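Local coordinates for DSBA-like thioredoxin domain-containing protein (Nitrosomonas europaea, PDB 2IN3) that probably acts as a thiol-disulfide oxidoreductase or disulfide isomerase of the DsbA family, FrnE-like subfamily, at residues Ile28-Gln33 and Ala200-Leu205. Residues are numbered along the deposited sequence; the frame is centred on the assembly and turned at random.
Sequences IENIRQ and ALRQLL. With EDO (1,2-ethanediol), chain E.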
loop_
_atom_site.group_PDB
_atom_site.type_symbol
_atom_site.label_atom_id
_atom_site.label_comp_id
_atom_site.label_asym_id
_atom_site.label_seq_id
_atom_site.Cartn_x
_atom_site.Cartn_y
_atom_site.Cartn_z
ATOM N N ILE A 28 3.291 -9.117 -4.601
ATOM C CA ILE A 28 3.390 -9.200 -3.136
ATOM C C ILE A 28 2.454 -10.273 -2.541
ATOM O O ILE A 28 2.808 -10.931 -1.548
ATOM C CB ILE A 28 3.276 -7.777 -2.444
ATOM C CG1 ILE A 28 3.711 -7.861 -0.952
ATOM C CG2 ILE A 28 1.842 -7.251 -2.554
ATOM C CD1 ILE A 28 5.218 -8.251 -0.770
ATOM N N GLU A 29 1.298 -10.524 -3.177
ATOM C CA GLU A 29 0.425 -11.653 -2.768
ATOM C C GLU A 29 1.202 -13.002 -2.873
ATOM O O GLU A 29 1.177 -13.833 -1.946
ATOM C CB GLU A 29 -0.861 -11.724 -3.615
ATOM C CG GLU A 29 -1.797 -12.951 -3.302
ATOM C CD GLU A 29 -2.849 -13.277 -4.421
ATOM O OE1 GLU A 29 -2.986 -12.492 -5.394
ATOM O OE2 GLU A 29 -3.537 -14.341 -4.325
ATOM N N ASN A 30 1.850 -13.217 -4.009
ATOM C CA ASN A 30 2.627 -14.440 -4.205
ATOM C C ASN A 30 3.768 -14.567 -3.208
ATOM O O ASN A 30 3.990 -15.643 -2.641
ATOM C CB ASN A 30 3.152 -14.565 -5.635
ATOM C CG ASN A 30 3.678 -15.985 -5.927
ATOM O OD1 ASN A 30 4.816 -16.336 -5.598
ATOM N ND2 ASN A 30 2.821 -16.821 -6.512
ATOM N N ILE A 31 4.478 -13.454 -2.978
ATOM C CA ILE A 31 5.571 -13.429 -2.001
ATOM C C ILE A 31 5.051 -13.824 -0.603
ATOM O O ILE A 31 5.610 -14.716 0.057
ATOM C CB ILE A 31 6.240 -12.034 -1.964
ATOM C CG1 ILE A 31 6.987 -11.762 -3.264
ATOM C CG2 ILE A 31 7.239 -11.941 -0.769
ATOM C CD1 ILE A 31 7.405 -10.253 -3.421
ATOM N N ARG A 32 3.979 -13.172 -0.164
ATOM C CA ARG A 32 3.293 -13.564 1.099
ATOM C C ARG A 32 2.902 -15.013 1.121
ATOM O O ARG A 32 3.002 -15.676 2.149
ATOM C CB ARG A 32 2.019 -12.733 1.340
ATOM C CG ARG A 32 2.306 -11.271 1.573
ATOM C CD ARG A 32 1.031 -10.513 1.817
ATOM N NE ARG A 32 0.415 -10.999 3.025
ATOM C CZ ARG A 32 -0.825 -11.425 3.134
ATOM N NH1 ARG A 32 -1.652 -11.409 2.099
ATOM N NH2 ARG A 32 -1.235 -11.851 4.295
ATOM N N GLN A 33 2.389 -15.521 0.012
ATOM C CA GLN A 33 1.962 -16.908 -0.000
ATOM C C GLN A 33 3.183 -17.834 0.140
ATOM O O GLN A 33 3.112 -18.809 0.878
ATOM C CB GLN A 33 1.149 -17.219 -1.262
ATOM C CG GLN A 33 -0.266 -16.571 -1.234
ATOM C CD GLN A 33 -1.029 -16.623 -2.578
ATOM O OE1 GLN A 33 -0.430 -16.776 -3.671
ATOM N NE2 GLN A 33 -2.355 -16.471 -2.500
ATOM N N ALA A 200 12.317 -11.726 -10.444
ATOM C CA ALA A 200 13.402 -10.919 -9.877
ATOM C C ALA A 200 13.347 -10.892 -8.341
ATOM O O ALA A 200 14.377 -10.979 -7.688
ATOM C CB ALA A 200 13.382 -9.510 -10.438
ATOM N N LEU A 201 12.163 -10.816 -7.771
ATOM C CA LEU A 201 12.068 -10.674 -6.324
ATOM C C LEU A 201 12.296 -12.001 -5.613
ATOM O O LEU A 201 12.847 -12.025 -4.513
ATOM C CB LEU A 201 10.749 -10.040 -5.937
ATOM C CG LEU A 201 10.631 -8.709 -6.687
ATOM C CD1 LEU A 201 9.199 -8.386 -6.872
ATOM C CD2 LEU A 201 11.371 -7.578 -5.978
ATOM N N ARG A 202 11.919 -13.097 -6.269
ATOM C CA ARG A 202 12.305 -14.435 -5.778
ATOM C C ARG A 202 13.827 -14.545 -5.647
ATOM O O ARG A 202 14.339 -14.981 -4.614
ATOM C CB ARG A 202 11.748 -15.502 -6.686
ATOM C CG ARG A 202 10.288 -15.867 -6.340
ATOM C CD ARG A 202 9.647 -16.607 -7.472
ATOM N NE ARG A 202 8.266 -16.956 -7.154
ATOM C CZ ARG A 202 7.421 -17.462 -8.045
ATOM N NH1 ARG A 202 7.834 -17.729 -9.276
ATOM N NH2 ARG A 202 6.171 -17.738 -7.692
ATOM N N GLN A 203 14.549 -14.138 -6.694
ATOM C CA GLN A 203 16.018 -14.120 -6.649
ATOM C C GLN A 203 16.535 -13.324 -5.442
ATOM O O GLN A 203 17.375 -13.807 -4.681
ATOM C CB GLN A 203 16.609 -13.541 -7.953
ATOM C CG GLN A 203 18.147 -13.625 -8.056
ATOM C CD GLN A 203 18.869 -12.370 -7.567
ATOM O OE1 GLN A 203 18.645 -11.270 -8.078
ATOM N NE2 GLN A 203 19.763 -12.539 -6.592
ATOM N N LEU A 204 16.039 -12.095 -5.304
ATOM C CA LEU A 204 16.524 -11.167 -4.275
ATOM C C LEU A 204 16.244 -11.714 -2.871
ATOM O O LEU A 204 17.154 -11.829 -2.034
ATOM C CB LEU A 204 15.865 -9.783 -4.456
ATOM C CG LEU A 204 16.284 -9.121 -5.779
ATOM C CD1 LEU A 204 15.451 -7.861 -6.071
ATOM C CD2 LEU A 204 17.767 -8.847 -5.775
ATOM N N LEU A 205 15.013 -12.147 -2.655
ATOM C CA LEU A 205 14.639 -12.749 -1.362
ATOM C C LEU A 205 15.403 -14.030 -1.075
ATOM O O LEU A 205 15.877 -14.226 0.044
ATOM C CB LEU A 205 13.131 -12.972 -1.258
ATOM C CG LEU A 205 12.340 -11.661 -1.365
ATOM C CD1 LEU A 205 10.839 -11.983 -1.561
ATOM C CD2 LEU A 205 12.577 -10.748 -0.156
HETATM C C1 EDO E . -0.670 -15.012 2.870
HETATM O O1 EDO E . -1.423 -15.850 1.995
HETATM C C2 EDO E . 0.136 -15.869 3.846
HETATM O O2 EDO E . 0.218 -17.193 3.308
#
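Two helices of the thioredoxin-like core meet here, where Ile31 of helix 19-35 packs against Leu201 and Leu205 of helix 198-211. The short segments run in broadly the same direction, 39° apart, with their axes 11.2 Å from each other at the closest. Ile31 reaches the two leucines with different branches. Ile31 CG2 touches Leu205 CD1 at 3.7 Å, and Ile31 CD1 lies 4.2 Å from Leu201 CB. CG1 stands anti to the carbonyl carbon (chi1 -68°) and chi2 is extended (167°), which carries CD1 out to Leu201. Leu10 of strand 9-14 touches both Ile31 and Leu205, so this apolar patch rests on the sheet.

A polar link borders the patch. Arg202 NH2 donates a hydrogen bond to Asn30 OD1 at 2.9 Å. The donor sits above the carbonyl plane of the amide, and the two side chains cross at about a right angle. The Arg202 chain, extended from CG to NE, reaches across to helix 19-35, and its NE forms a salt bridge with Glu34, so helix 19-35 holds the guanidinium at two points. With an alanine in place of Asn30, NH2 loses this acceptor, and the guanidinium would probably be held less firmly. Helix 19-35, which begins at what is probably the CxxC motif (Cys18, Cys21), packed beside the C-terminal helix against the central sheet is typical of the thioredoxin fold.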